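Long-range contacts in Alr4995 protein (Nostoc sp., PDB 6LRF), which is a bifunctional enzyme that hydrolyses arginine as an arginine dihydrolase and converts ornithine to proline as an ornithine cyclodeaminase: residues B[225-230]-B[245-250]; B[282-287]-B[338-343]; B[314-319]-B[331-336]. All blocks are in the same frame, centred on the assembly; numbering follows the deposited sequence.

Along the chain contact 1 closes first, before contact 2 opens; contact 3 then forms between the two segments of contact 2. Contact 1 is a parallel strand pair within the dimethylarginine dimethylhydrolase-like range of the GME clan; its centre lies about 38 Å from that of contact 2 and about 46 Å from that of contact 3, with no touch to either. Contacts 2 and 3 belong together in the LOR/SDH-type region, their centres about 15 Å apart. Strands 280-292, 329-337 and 313-320 are successive neighbours in one mixed sheet. Helix 340-352 follows strand 329-337 directly, so hairpin and helix start are coupled through the central strand.

Contact 1. Residues B[225-230]-B[245-250]; sequences SIVIMN and FQVLET
Strands 226-229 and 246-249 run parallel, and helix 234-242 between them completes a beta-alpha-beta unit. Their backbones interlock in the alternating parallel pattern: Gln246 N donates to Ser225 O at 2.8 Å, nearly along the C=O axis, and Val227 then uses both its N, toward Gln246 O, and its O, which receives Leu248 N. Met229 N to Leu248 O continues the series, and Thr250 N to Met229 O, bent to 131°, ends it weakly.

Leu248 is the side chain to follow. Its CB lies 4.0 Å from Val227 O and 4.1 Å from Ile228 CG1, the leucine and Ile228 side chains lying alongside and pointing the same way. With CG anti to the carbonyl carbon (chi1 -85°), the branch reaches back along the neighbouring strand: CD2 meets Ile226 CG2 at 3.5 Å and also touches Ile228 CG1, while CD1 reaches Ile226 CG2 more loosely at 4.1 Å. On the other face Val227 CG2 meets Val247 CG2 at 3.7 Å.

Helix 34-49 covers the Ile228 and Leu248 face through Ile47, helix 234-242 packs Leu240 against Val247 and Phe245, and strand 221-223 flanks strand 226-229 as its antiparallel neighbour.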
ATOM      1  N   SER B 225     -47.595  33.944   3.794  1.00 49.78           N
ATOM      2  CA  SER B 225     -46.302  34.396   4.291  1.00 51.43           C
ATOM      3  C   SER B 225     -45.925  33.719   5.590  1.00 45.01           C
ATOM      4  O   SER B 225     -44.878  34.004   6.157  1.00 46.33           O
ATOM      5  CB  SER B 225     -46.294  35.915   4.455  1.00 54.87           C
ATOM      6  OG  SER B 225     -46.146  36.525   3.183  1.00 56.71           O
ATOM      7  N   ILE B 226     -46.777  32.809   6.048  1.00 41.92           N
ATOM      8  CA  ILE B 226     -46.460  32.012   7.223  1.00 41.75           C
ATOM      9  C   ILE B 226     -45.798  30.699   6.809  1.00 47.10           C
ATOM     10  O   ILE B 226     -46.209  30.070   5.826  1.00 41.13           O
ATOM     11  CB  ILE B 226     -47.710  31.689   8.053  1.00 43.48           C
ATOM     12  CG1 ILE B 226     -48.581  32.935   8.222  1.00 51.84           C
ATOM     13  CG2 ILE B 226     -47.321  31.058   9.380  1.00 43.24           C
ATOM     14  CD1 ILE B 226     -47.845  34.166   8.683  1.00 52.49           C
ATOM     15  N   VAL B 227     -44.763  30.299   7.544  1.00 46.22           N
ATOM     16  CA  VAL B 227     -44.216  28.957   7.397  1.00 44.99           C
ATOM     17  C   VAL B 227     -44.151  28.281   8.758  1.00 47.05           C
ATOM     18  O   VAL B 227     -43.486  28.758   9.676  1.00 50.86           O
ATOM     19  CB  VAL B 227     -42.823  28.961   6.720  1.00 46.23           C
ATOM     20  CG1 VAL B 227     -42.981  29.210   5.231  1.00 44.05           C
ATOM     21  CG2 VAL B 227     -41.896  30.003   7.345  1.00 44.95           C
ATOM     22  N   ILE B 228     -44.886  27.183   8.888  1.00 44.07           N
ATOM     23  CA  ILE B 228     -44.919  26.418  10.125  1.00 43.65           C
ATOM     24  C   ILE B 228     -44.055  25.178   9.977  1.00 47.56           C
ATOM     25  O   ILE B 228     -44.055  24.532   8.922  1.00 43.60           O
ATOM     26  CB  ILE B 228     -46.345  25.991  10.495  1.00 39.19           C
ATOM     27  CG1 ILE B 228     -47.287  27.196  10.474  1.00 48.99           C
ATOM     28  CG2 ILE B 228     -46.362  25.319  11.857  1.00 39.99           C
ATOM     29  CD1 ILE B 228     -48.760  26.813  10.447  1.00 42.48           C
HETATM   30  N   MSE B 229     -43.329  24.837  11.034  1.00 46.92           N
HETATM   31  CA  MSE B 229     -42.419  23.705  10.980  1.00 49.85           C
HETATM   32  C   MSE B 229     -41.983  23.245  12.353  1.00 49.76           C
HETATM   33  O   MSE B 229     -42.329  23.856  13.361  1.00 52.31           O
HETATM   34  CB  MSE B 229     -41.191  24.071  10.159  1.00 54.04           C
HETATM   35  CG  MSE B 229     -40.700  25.486  10.430  1.00 56.83           C
HETATM   36 SE   MSE B 229     -38.974  25.747   9.587  1.00 97.81          SE
HETATM   37  CE  MSE B 229     -38.091  24.190  10.364  1.00 60.82           C
ATOM     38  N   ASN B 230     -41.193  22.178  12.374  1.00 48.68           N
ATOM     39  CA  ASN B 230     -40.712  21.599  13.617  1.00 51.99           C
ATOM     40  C   ASN B 230     -39.723  22.511  14.351  1.00 57.04           C
ATOM     41  O   ASN B 230     -40.039  23.043  15.418  1.00 57.00           O
ATOM     42  CB  ASN B 230     -40.061  20.244  13.346  1.00 51.75           C
ATOM     43  CG  ASN B 230     -39.482  19.620  14.600  1.00 51.83           C
ATOM     44  OD1 ASN B 230     -40.083  19.684  15.675  1.00 47.93           O
ATOM     45  ND2 ASN B 230     -38.298  19.034  14.475  1.00 55.05           N
ATOM     46  N   PHE B 245     -40.764  35.939   4.953  1.00 53.63           N
ATOM     47  CA  PHE B 245     -41.570  34.870   5.547  1.00 51.39           C
ATOM     48  C   PHE B 245     -41.565  34.967   7.073  1.00 52.78           C
ATOM     49  O   PHE B 245     -40.528  35.244   7.675  1.00 50.67           O
ATOM     50  CB  PHE B 245     -41.052  33.488   5.138  1.00 49.25           C
ATOM     51  CG  PHE B 245     -41.324  33.128   3.712  1.00 48.68           C
ATOM     52  CD1 PHE B 245     -42.612  32.827   3.293  1.00 48.11           C
ATOM     53  CD2 PHE B 245     -40.289  33.066   2.790  1.00 48.76           C
ATOM     54  CE1 PHE B 245     -42.869  32.483   1.972  1.00 44.39           C
ATOM     55  CE2 PHE B 245     -40.535  32.721   1.471  1.00 45.73           C
ATOM     56  CZ  PHE B 245     -41.831  32.429   1.061  1.00 41.42           C
ATOM     57  N   GLN B 246     -42.715  34.720   7.699  1.00 50.30           N
ATOM     58  CA  GLN B 246     -42.780  34.651   9.155  1.00 51.39           C
ATOM     59  C   GLN B 246     -42.719  33.196   9.598  1.00 48.26           C
ATOM     60  O   GLN B 246     -43.550  32.373   9.198  1.00 44.47           O
ATOM     61  CB  GLN B 246     -44.049  35.325   9.703  1.00 48.83           C
ATOM     62  CG  GLN B 246     -44.460  34.768  11.061  1.00 51.51           C
ATOM     63  CD  GLN B 246     -45.666  35.458  11.696  1.00 63.22           C
ATOM     64  OE1 GLN B 246     -46.644  35.798  11.020  1.00 62.82           O
ATOM     65  NE2 GLN B 246     -45.608  35.636  13.015  1.00 65.46           N
ATOM     66  N   VAL B 247     -41.730  32.887  10.430  1.00 46.29           N
ATOM     67  CA  VAL B 247     -41.482  31.511  10.836  1.00 48.00           C
ATOM     68  C   VAL B 247     -42.125  31.142  12.166  1.00 52.86           C
ATOM     69  O   VAL B 247     -41.745  31.658  13.212  1.00 53.24           O
ATOM     70  CB  VAL B 247     -39.979  31.224  10.941  1.00 50.11           C
ATOM     71  CG1 VAL B 247     -39.750  29.825  11.501  1.00 47.45           C
ATOM     72  CG2 VAL B 247     -39.305  31.400   9.576  1.00 49.39           C
ATOM     73  N   LEU B 248     -43.097  30.235  12.109  1.00 52.72           N
ATOM     74  CA  LEU B 248     -43.717  29.658  13.300  1.00 50.42           C
ATOM     75  C   LEU B 248     -43.161  28.262  13.556  1.00 51.47           C
ATOM     76  O   LEU B 248     -43.203  27.399  12.678  1.00 53.33           O
ATOM     77  CB  LEU B 248     -45.240  29.583  13.140  1.00 51.58           C
ATOM     78  CG  LEU B 248     -46.144  30.774  13.476  1.00 56.30           C
ATOM     79  CD1 LEU B 248     -45.574  32.088  12.995  1.00 53.47           C
ATOM     80  CD2 LEU B 248     -47.523  30.563  12.883  1.00 46.86           C
ATOM     81  N   GLU B 249     -42.634  28.031  14.749  1.00 51.36           N
ATOM     82  CA  GLU B 249     -42.190  26.693  15.116  1.00 53.34           C
ATOM     83  C   GLU B 249     -43.230  26.037  16.016  1.00 53.46           C
ATOM     84  O   GLU B 249     -44.121  26.705  16.537  1.00 56.68           O
ATOM     85  CB  GLU B 249     -40.824  26.739  15.808  1.00 53.70           C
ATOM     86  CG  GLU B 249     -39.712  27.296  14.930  1.00 58.29           C
ATOM     87  CD  GLU B 249     -38.426  27.571  15.699  1.00 62.11           C
ATOM     88  OE1 GLU B 249     -38.432  28.466  16.573  1.00 62.86           O
ATOM     89  OE2 GLU B 249     -37.406  26.898  15.425  1.00 60.46           O
ATOM     90  N   THR B 250     -43.124  24.720  16.165  1.00 57.37           N
ATOM     91  CA  THR B 250     -43.947  23.945  17.092  1.00 57.12           C
ATOM     92  C   THR B 250     -43.354  22.543  17.158  1.00 55.04           C
ATOM     93  O   THR B 250     -43.151  21.899  16.124  1.00 53.86           O
ATOM     94  CB  THR B 250     -45.463  23.888  16.681  1.00 57.60           C
ATOM     95  OG1 THR B 250     -46.169  22.971  17.535  1.00 55.08           O
ATOM     96  CG2 THR B 250     -45.644  23.463  15.215  1.00 49.24           C
TER

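Contact 2. Residues B[282-287]-B[338-343]; sequences YVESRI and PSHEVM
Tyr282 opens the contact with its backbone and CB, its ring leading away so that the hydroxyl bonds to Glu155. Its CB rests 3.5 Å from Pro338 O, and its carbonyl oxygen receives a CA-H...O contact from Ser339. Val283 comes close to Pro338 through the main chain, while its side chain points away and packs on Leu142 and Ser158.

Glu284 carries the main polar link. Its CG is anti to the carbonyl carbon (chi1 -72°) and the chain is extended beyond it, which brings the carboxylate to the first turn of helix 340-352. There OE1 accepts from His340 ND1 at 3.1 Å through its syn lone pair. The bond is nearly straight, 169° at the hydrogen, and OE1 lies in the imidazole plane, although the carboxylate plane is turned 58° from the ring. This His-carboxylate hydrogen bond fixes the ring, whose other nitrogen, NE2, bonds to Asp436; acids at both nitrogens would probably favour a doubly protonated, positively charged imidazole. The helix start is a classic N-cap: Ser339 OG accepts from Val342 N at 3.3 Å, next to the backbone bond from Met343 N to Ser339 O. An alanine in place of Glu284 would remove the ND1 acceptor and would probably loosen the hold on the His340 ring and the link between strand and helix start.

OE1 also lies 3.6 Å from the CB of selenomethionine Met343. That chain, bent at chi2 and chi3, folds over strand 280-292 and sets its CE 3.4 Å from Glu284 O. Beyond Ser285, whose OG bonds to Ser336, the same methyl reaches Arg286 CB at 3.9 Å, while the extended arginine chain continues past Val437 and Leu438 to a long, weak ion pair with Asp357.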
ATOM      1  N   TYR B 282     -42.165  14.611 -19.456  1.00 28.04           N
ATOM      2  CA  TYR B 282     -40.841  14.407 -20.046  1.00 30.79           C
ATOM      3  C   TYR B 282     -40.396  12.952 -19.922  1.00 30.35           C
ATOM      4  O   TYR B 282     -39.432  12.527 -20.570  1.00 27.42           O
ATOM      5  CB  TYR B 282     -39.814  15.345 -19.409  1.00 30.91           C
ATOM      6  CG  TYR B 282     -40.159  16.797 -19.608  1.00 39.70           C
ATOM      7  CD1 TYR B 282     -39.824  17.460 -20.782  1.00 44.55           C
ATOM      8  CD2 TYR B 282     -40.845  17.498 -18.636  1.00 36.41           C
ATOM      9  CE1 TYR B 282     -40.151  18.794 -20.972  1.00 38.73           C
ATOM     10  CE2 TYR B 282     -41.179  18.826 -18.815  1.00 41.23           C
ATOM     11  CZ  TYR B 282     -40.830  19.471 -19.984  1.00 47.48           C
ATOM     12  OH  TYR B 282     -41.165  20.803 -20.150  1.00 53.41           O
ATOM     13  N   VAL B 283     -41.112  12.186 -19.100  1.00 28.13           N
ATOM     14  CA  VAL B 283     -40.842  10.764 -18.946  1.00 20.60           C
ATOM     15  C   VAL B 283     -40.983  10.059 -20.294  1.00 31.33           C
ATOM     16  O   VAL B 283     -41.956  10.271 -21.031  1.00 28.19           O
ATOM     17  CB  VAL B 283     -41.784  10.131 -17.901  1.00 25.21           C
ATOM     18  CG1 VAL B 283     -41.532   8.633 -17.773  1.00 20.74           C
ATOM     19  CG2 VAL B 283     -41.608  10.834 -16.552  1.00 21.87           C
ATOM     20  N   GLU B 284     -39.977   9.251 -20.623  1.00 26.51           N
ATOM     21  CA  GLU B 284     -39.945   8.476 -21.861  1.00 29.02           C
ATOM     22  C   GLU B 284     -39.849   6.978 -21.594  1.00 27.75           C
ATOM     23  O   GLU B 284     -39.352   6.551 -20.556  1.00 22.62           O
ATOM     24  CB  GLU B 284     -38.760   8.887 -22.727  1.00 28.86           C
ATOM     25  CG  GLU B 284     -38.895  10.228 -23.372  1.00 33.81           C
ATOM     26  CD  GLU B 284     -37.701  10.545 -24.245  1.00 36.16           C
ATOM     27  OE1 GLU B 284     -36.754   9.719 -24.277  1.00 37.50           O
ATOM     28  OE2 GLU B 284     -37.718  11.599 -24.910  1.00 38.28           O
ATOM     29  N   SER B 285     -40.313   6.195 -22.560  1.00 29.51           N
ATOM     30  CA  SER B 285     -40.373   4.751 -22.438  1.00 29.86           C
ATOM     31  C   SER B 285     -39.956   4.123 -23.742  1.00 31.84           C
ATOM     32  O   SER B 285     -40.171   4.690 -24.809  1.00 32.33           O
ATOM     33  CB  SER B 285     -41.778   4.289 -22.065  1.00 32.85           C
ATOM     34  OG  SER B 285     -41.926   4.247 -20.659  1.00 41.60           O
ATOM     35  N   ARG B 286     -39.376   2.933 -23.635  1.00 30.67           N
ATOM     36  CA  ARG B 286     -38.823   2.227 -24.773  1.00 31.62           C
ATOM     37  C   ARG B 286     -38.752   0.751 -24.407  1.00 32.67           C
ATOM     38  O   ARG B 286     -38.319   0.399 -23.317  1.00 32.98           O
ATOM     39  CB  ARG B 286     -37.445   2.790 -25.115  1.00 32.83           C
ATOM     40  CG  ARG B 286     -36.834   2.298 -26.399  1.00 37.62           C
ATOM     41  CD  ARG B 286     -35.714   3.227 -26.806  1.00 41.30           C
ATOM     42  NE  ARG B 286     -34.831   2.631 -27.802  1.00 49.82           N
ATOM     43  CZ  ARG B 286     -33.924   3.320 -28.491  1.00 47.51           C
ATOM     44  NH1 ARG B 286     -33.810   4.626 -28.289  1.00 46.37           N
ATOM     45  NH2 ARG B 286     -33.141   2.710 -29.383  1.00 49.39           N
ATOM     46  N   ILE B 287     -39.204  -0.123 -25.292  1.00 32.82           N
ATOM     47  CA  ILE B 287     -39.059  -1.540 -25.026  1.00 33.45           C
ATOM     48  C   ILE B 287     -37.780  -2.041 -25.710  1.00 32.95           C
ATOM     49  O   ILE B 287     -37.534  -1.757 -26.878  1.00 32.93           O
ATOM     50  CB  ILE B 287     -40.290  -2.333 -25.495  1.00 36.51           C
ATOM     51  CG1 ILE B 287     -41.494  -2.006 -24.601  1.00 36.53           C
ATOM     52  CG2 ILE B 287     -40.011  -3.838 -25.472  1.00 30.02           C
ATOM     53  CD1 ILE B 287     -42.803  -2.660 -25.050  1.00 38.20           C
ATOM     54  N   PRO B 338     -36.619   9.650 -16.901  1.00 18.83           N
ATOM     55  CA  PRO B 338     -37.326  10.889 -16.556  1.00 19.94           C
ATOM     56  C   PRO B 338     -37.206  11.977 -17.636  1.00 28.12           C
ATOM     57  O   PRO B 338     -37.950  12.967 -17.616  1.00 27.04           O
ATOM     58  CB  PRO B 338     -36.635  11.322 -15.257  1.00 22.95           C
ATOM     59  CG  PRO B 338     -35.211  10.754 -15.401  1.00 22.65           C
ATOM     60  CD  PRO B 338     -35.418   9.434 -16.064  1.00 22.46           C
ATOM     61  N   SER B 339     -36.270  11.802 -18.563  1.00 26.62           N
ATOM     62  CA  SER B 339     -36.028  12.778 -19.625  1.00 25.02           C
ATOM     63  C   SER B 339     -35.296  12.103 -20.768  1.00 28.51           C
ATOM     64  O   SER B 339     -34.788  10.981 -20.614  1.00 22.37           O
ATOM     65  CB  SER B 339     -35.192  13.944 -19.119  1.00 24.61           C
ATOM     66  OG  SER B 339     -33.842  13.529 -19.000  1.00 29.29           O
ATOM     67  N   HIS B 340     -35.210  12.790 -21.902  1.00 28.55           N
ATOM     68  CA  HIS B 340     -34.512  12.244 -23.059  1.00 27.21           C
ATOM     69  C   HIS B 340     -33.030  12.074 -22.774  1.00 26.33           C
ATOM     70  O   HIS B 340     -32.411  11.077 -23.172  1.00 27.24           O
ATOM     71  CB  HIS B 340     -34.694  13.133 -24.294  1.00 31.76           C
ATOM     72  CG  HIS B 340     -34.226  12.486 -25.563  1.00 34.85           C
ATOM     73  ND1 HIS B 340     -34.625  11.219 -25.942  1.00 39.83           N
ATOM     74  CD2 HIS B 340     -33.389  12.921 -26.535  1.00 36.39           C
ATOM     75  CE1 HIS B 340     -34.057  10.905 -27.093  1.00 38.37           C
ATOM     76  NE2 HIS B 340     -33.301  11.920 -27.474  1.00 35.83           N
ATOM     77  N   GLU B 341     -32.458  13.047 -22.083  1.00 26.83           N
ATOM     78  CA  GLU B 341     -31.044  13.003 -21.758  1.00 27.24           C
ATOM     79  C   GLU B 341     -30.701  11.737 -20.977  1.00 26.04           C
ATOM     80  O   GLU B 341     -29.727  11.046 -21.289  1.00 25.79           O
ATOM     81  CB  GLU B 341     -30.668  14.243 -20.970  1.00 27.03           C
ATOM     82  CG  GLU B 341     -29.273  14.224 -20.394  1.00 31.51           C
ATOM     83  CD  GLU B 341     -29.102  15.296 -19.334  1.00 44.10           C
ATOM     84  OE1 GLU B 341     -30.036  16.125 -19.189  1.00 48.08           O
ATOM     85  OE2 GLU B 341     -28.048  15.317 -18.655  1.00 40.56           O
ATOM     86  N   VAL B 342     -31.512  11.406 -19.975  1.00 24.83           N
ATOM     87  CA  VAL B 342     -31.216  10.233 -19.147  1.00 22.95           C
ATOM     88  C   VAL B 342     -31.464   8.949 -19.952  1.00 22.00           C
ATOM     89  O   VAL B 342     -30.711   7.968 -19.839  1.00 23.67           O
ATOM     90  CB  VAL B 342     -32.041  10.222 -17.831  1.00 24.40           C
ATOM     91  CG1 VAL B 342     -31.861   8.899 -17.084  1.00 22.07           C
ATOM     92  CG2 VAL B 342     -31.646  11.401 -16.940  1.00 29.26           C
HETATM   93  N   MSE B 343     -32.510   8.959 -20.778  1.00 22.62           N
HETATM   94  CA  MSE B 343     -32.787   7.839 -21.684  1.00 21.45           C
HETATM   95  C   MSE B 343     -31.603   7.544 -22.623  1.00 22.37           C
HETATM   96  O   MSE B 343     -31.266   6.388 -22.869  1.00 23.97           O
HETATM   97  CB  MSE B 343     -34.040   8.116 -22.520  1.00 23.45           C
HETATM   98  CG  MSE B 343     -34.381   6.981 -23.483  1.00 28.25           C
HETATM   99 SE   MSE B 343     -34.729   5.236 -22.548  1.00 55.67          SE
HETATM  100  CE  MSE B 343     -36.690   5.409 -22.264  1.00 32.07           C
TER

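Contact 3. Residues B[314-319]-B[331-336]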
ATOM      1  N   PHE B 314     -37.566   0.110 -14.719  1.00 21.91           N
ATOM      2  CA  PHE B 314     -37.788  -0.940 -15.703  1.00 26.81           C
ATOM      3  C   PHE B 314     -38.952  -1.827 -15.330  1.00 26.06           C
ATOM      4  O   PHE B 314     -39.381  -1.868 -14.190  1.00 27.10           O
ATOM      5  CB  PHE B 314     -36.530  -1.805 -15.871  1.00 24.70           C
ATOM      6  CG  PHE B 314     -36.179  -2.604 -14.649  1.00 27.77           C
ATOM      7  CD1 PHE B 314     -36.779  -3.835 -14.403  1.00 28.49           C
ATOM      8  CD2 PHE B 314     -35.250  -2.129 -13.746  1.00 27.45           C
ATOM      9  CE1 PHE B 314     -36.469  -4.557 -13.269  1.00 26.07           C
ATOM     10  CE2 PHE B 314     -34.929  -2.854 -12.612  1.00 30.65           C
ATOM     11  CZ  PHE B 314     -35.544  -4.070 -12.376  1.00 32.83           C
ATOM     12  N   GLN B 315     -39.421  -2.566 -16.315  1.00 29.43           N
ATOM     13  CA  GLN B 315     -40.408  -3.605 -16.100  1.00 31.89           C
ATOM     14  C   GLN B 315     -40.065  -4.742 -17.057  1.00 27.06           C
ATOM     15  O   GLN B 315     -40.034  -4.534 -18.266  1.00 24.95           O
ATOM     16  CB  GLN B 315     -41.820  -3.068 -16.352  1.00 33.62           C
ATOM     17  CG  GLN B 315     -42.945  -3.935 -15.791  1.00 43.19           C
ATOM     18  CD  GLN B 315     -44.322  -3.453 -16.221  1.00 48.42           C
ATOM     19  OE1 GLN B 315     -44.458  -2.459 -16.948  1.00 47.85           O
ATOM     20  NE2 GLN B 315     -45.353  -4.164 -15.779  1.00 54.26           N
ATOM     21  N   VAL B 316     -39.784  -5.931 -16.532  1.00 30.29           N
ATOM     22  CA  VAL B 316     -39.556  -7.075 -17.413  1.00 30.91           C
ATOM     23  C   VAL B 316     -40.911  -7.558 -17.945  1.00 28.40           C
ATOM     24  O   VAL B 316     -41.744  -8.026 -17.192  1.00 32.11           O
ATOM     25  CB  VAL B 316     -38.812  -8.219 -16.698  1.00 31.18           C
ATOM     26  CG1 VAL B 316     -38.497  -9.334 -17.687  1.00 29.80           C
ATOM     27  CG2 VAL B 316     -37.536  -7.699 -16.045  1.00 24.16           C
ATOM     28  N   LEU B 317     -41.144  -7.413 -19.240  1.00 29.27           N
ATOM     29  CA  LEU B 317     -42.446  -7.752 -19.799  1.00 29.70           C
ATOM     30  C   LEU B 317     -42.614  -9.249 -20.033  1.00 38.73           C
ATOM     31  O   LEU B 317     -43.734  -9.772 -19.989  1.00 36.09           O
ATOM     32  CB  LEU B 317     -42.661  -6.996 -21.098  1.00 29.94           C
ATOM     33  CG  LEU B 317     -42.590  -5.494 -20.832  1.00 35.30           C
ATOM     34  CD1 LEU B 317     -42.848  -4.713 -22.101  1.00 30.21           C
ATOM     35  CD2 LEU B 317     -43.584  -5.122 -19.728  1.00 35.36           C
ATOM     36  N   ASN B 318     -41.506  -9.939 -20.284  1.00 27.97           N
ATOM     37  CA  ASN B 318     -41.558 -11.374 -20.513  1.00 29.85           C
ATOM     38  C   ASN B 318     -40.177 -12.006 -20.521  1.00 33.96           C
ATOM     39  O   ASN B 318     -39.166 -11.334 -20.718  1.00 31.19           O
ATOM     40  CB  ASN B 318     -42.268 -11.684 -21.834  1.00 30.32           C
ATOM     41  CG  ASN B 318     -41.643 -10.972 -23.008  1.00 40.35           C
ATOM     42  OD1 ASN B 318     -40.594 -11.383 -23.506  1.00 45.39           O
ATOM     43  ND2 ASN B 318     -42.281  -9.890 -23.460  1.00 46.81           N
ATOM     44  N   PHE B 319     -40.148 -13.313 -20.323  1.00 34.29           N
ATOM     45  CA  PHE B 319     -38.905 -14.066 -20.301  1.00 33.08           C
ATOM     46  C   PHE B 319     -39.145 -15.406 -20.974  1.00 35.56           C
ATOM     47  O   PHE B 319     -40.016 -16.170 -20.546  1.00 30.50           O
ATOM     48  CB  PHE B 319     -38.425 -14.261 -18.865  1.00 28.58           C
ATOM     49  CG  PHE B 319     -37.028 -14.774 -18.754  1.00 33.14           C
ATOM     50  CD1 PHE B 319     -35.971 -13.900 -18.575  1.00 30.69           C
ATOM     51  CD2 PHE B 319     -36.770 -16.137 -18.814  1.00 31.48           C
ATOM     52  CE1 PHE B 319     -34.672 -14.366 -18.469  1.00 34.90           C
ATOM     53  CE2 PHE B 319     -35.466 -16.614 -18.715  1.00 29.94           C
ATOM     54  CZ  PHE B 319     -34.420 -15.724 -18.542  1.00 31.05           C
ATOM     55  N   ALA B 331     -35.347 -11.923 -23.213  1.00 29.28           N
ATOM     56  CA  ALA B 331     -36.224 -11.133 -22.360  1.00 30.68           C
ATOM     57  C   ALA B 331     -36.605  -9.810 -23.040  1.00 32.99           C
ATOM     58  O   ALA B 331     -35.824  -9.234 -23.797  1.00 29.08           O
ATOM     59  CB  ALA B 331     -35.566 -10.884 -21.011  1.00 21.07           C
ATOM     60  N   GLU B 332     -37.825  -9.345 -22.793  1.00 30.95           N
ATOM     61  CA  GLU B 332     -38.236  -8.035 -23.272  1.00 31.24           C
ATOM     62  C   GLU B 332     -38.475  -7.169 -22.058  1.00 30.68           C
ATOM     63  O   GLU B 332     -39.132  -7.577 -21.100  1.00 29.21           O
ATOM     64  CB  GLU B 332     -39.466  -8.126 -24.172  1.00 34.58           C
ATOM     65  CG  GLU B 332     -39.075  -8.452 -25.619  1.00 38.65           C
ATOM     66  CD  GLU B 332     -40.236  -8.915 -26.493  1.00 49.43           C
ATOM     67  OE1 GLU B 332     -41.409  -8.691 -26.115  1.00 46.11           O
ATOM     68  OE2 GLU B 332     -39.964  -9.508 -27.566  1.00 52.39           O
ATOM     69  N   VAL B 333     -37.883  -5.985 -22.084  1.00 25.98           N
ATOM     70  CA  VAL B 333     -37.855  -5.117 -20.914  1.00 29.49           C
ATOM     71  C   VAL B 333     -38.326  -3.718 -21.310  1.00 26.85           C
ATOM     72  O   VAL B 333     -37.837  -3.148 -22.281  1.00 28.07           O
ATOM     73  CB  VAL B 333     -36.425  -5.046 -20.306  1.00 27.00           C
ATOM     74  CG1 VAL B 333     -36.378  -4.099 -19.122  1.00 24.97           C
ATOM     75  CG2 VAL B 333     -35.946  -6.448 -19.877  1.00 23.66           C
ATOM     76  N   LYS B 334     -39.292  -3.174 -20.582  1.00 29.05           N
ATOM     77  CA  LYS B 334     -39.690  -1.792 -20.814  1.00 30.42           C
ATOM     78  C   LYS B 334     -38.806  -0.907 -19.944  1.00 23.71           C
ATOM     79  O   LYS B 334     -38.764  -1.065 -18.732  1.00 27.72           O
ATOM     80  CB  LYS B 334     -41.174  -1.577 -20.503  1.00 31.51           C
ATOM     81  CG  LYS B 334     -41.722  -0.221 -20.954  1.00 31.82           C
ATOM     82  CD  LYS B 334     -43.219  -0.096 -20.668  1.00 38.66           C
ATOM     83  CE  LYS B 334     -43.523  -0.076 -19.168  1.00 39.60           C
ATOM     84  NZ  LYS B 334     -43.072   1.192 -18.540  1.00 41.77           N
ATOM     85  N   VAL B 335     -38.082   0.003 -20.578  1.00 26.00           N
ATOM     86  CA  VAL B 335     -37.203   0.927 -19.870  1.00 21.88           C
ATOM     87  C   VAL B 335     -37.871   2.293 -19.807  1.00 23.94           C
ATOM     88  O   VAL B 335     -38.384   2.762 -20.816  1.00 24.44           O
ATOM     89  CB  VAL B 335     -35.841   1.073 -20.578  1.00 25.44           C
ATOM     90  CG1 VAL B 335     -34.902   1.929 -19.744  1.00 26.19           C
ATOM     91  CG2 VAL B 335     -35.229  -0.294 -20.865  1.00 26.01           C
ATOM     92  N   SER B 336     -37.876   2.922 -18.635  1.00 20.51           N
ATOM     93  CA  SER B 336     -38.364   4.299 -18.525  1.00 23.97           C
ATOM     94  C   SER B 336     -37.271   5.211 -18.011  1.00 23.45           C
ATOM     95  O   SER B 336     -36.421   4.795 -17.213  1.00 20.31           O
ATOM     96  CB  SER B 336     -39.584   4.392 -17.591  1.00 24.69           C
ATOM     97  OG  SER B 336     -40.644   3.570 -18.048  1.00 30.13           O
TER
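A beta hairpin joins strands 313-320 and 329-337, and a classic beta bulge interrupts its antiparallel pairing where Leu317 and Asn318 both face Glu332. Ahead of the bulge, Gln315 and Lys334 form a hydrogen-bonded pair satisfied in both directions: Gln315 N donates to Lys334 O at 2.9 Å, and Lys334 N returns to Gln315 O at 2.8 Å, each donor in the carbonyl plane. At the bulge a single acceptor serves two donors. Glu332 O takes a short bond from Leu317 N, 2.7 Å, and a weak one from Asn318 N, 3.4 Å. Glu332 N in turn reaches Asn318 O at 3.2 Å, from above the carbonyl plane.

Side-chain polar groups divide their partners. Lys334 lies alongside Gln315 with CE 3.4 Å from Gln315 OE1, but its chain curls at chi3 and chi4 and NZ makes a salt bridge to Asp143. Glu332 splits its carboxylate, OE2 pairing with Arg289 and OE1 serving the hairpin. The opposite face is apolar: Phe314 CB meets Val333 CG1, and Phe319 CD1 meets Ala331 CB. The Phe319 ring also meets Phe319 of the second subunit, so this edge of the sheet reaches the subunit interface.

Asn318, its CG in the crowded position between N and carbonyl carbon (chi1 55°), directs ND2 to Glu332 OE1 at 3.0 Å, striking the oxygen from above the carboxylate plane.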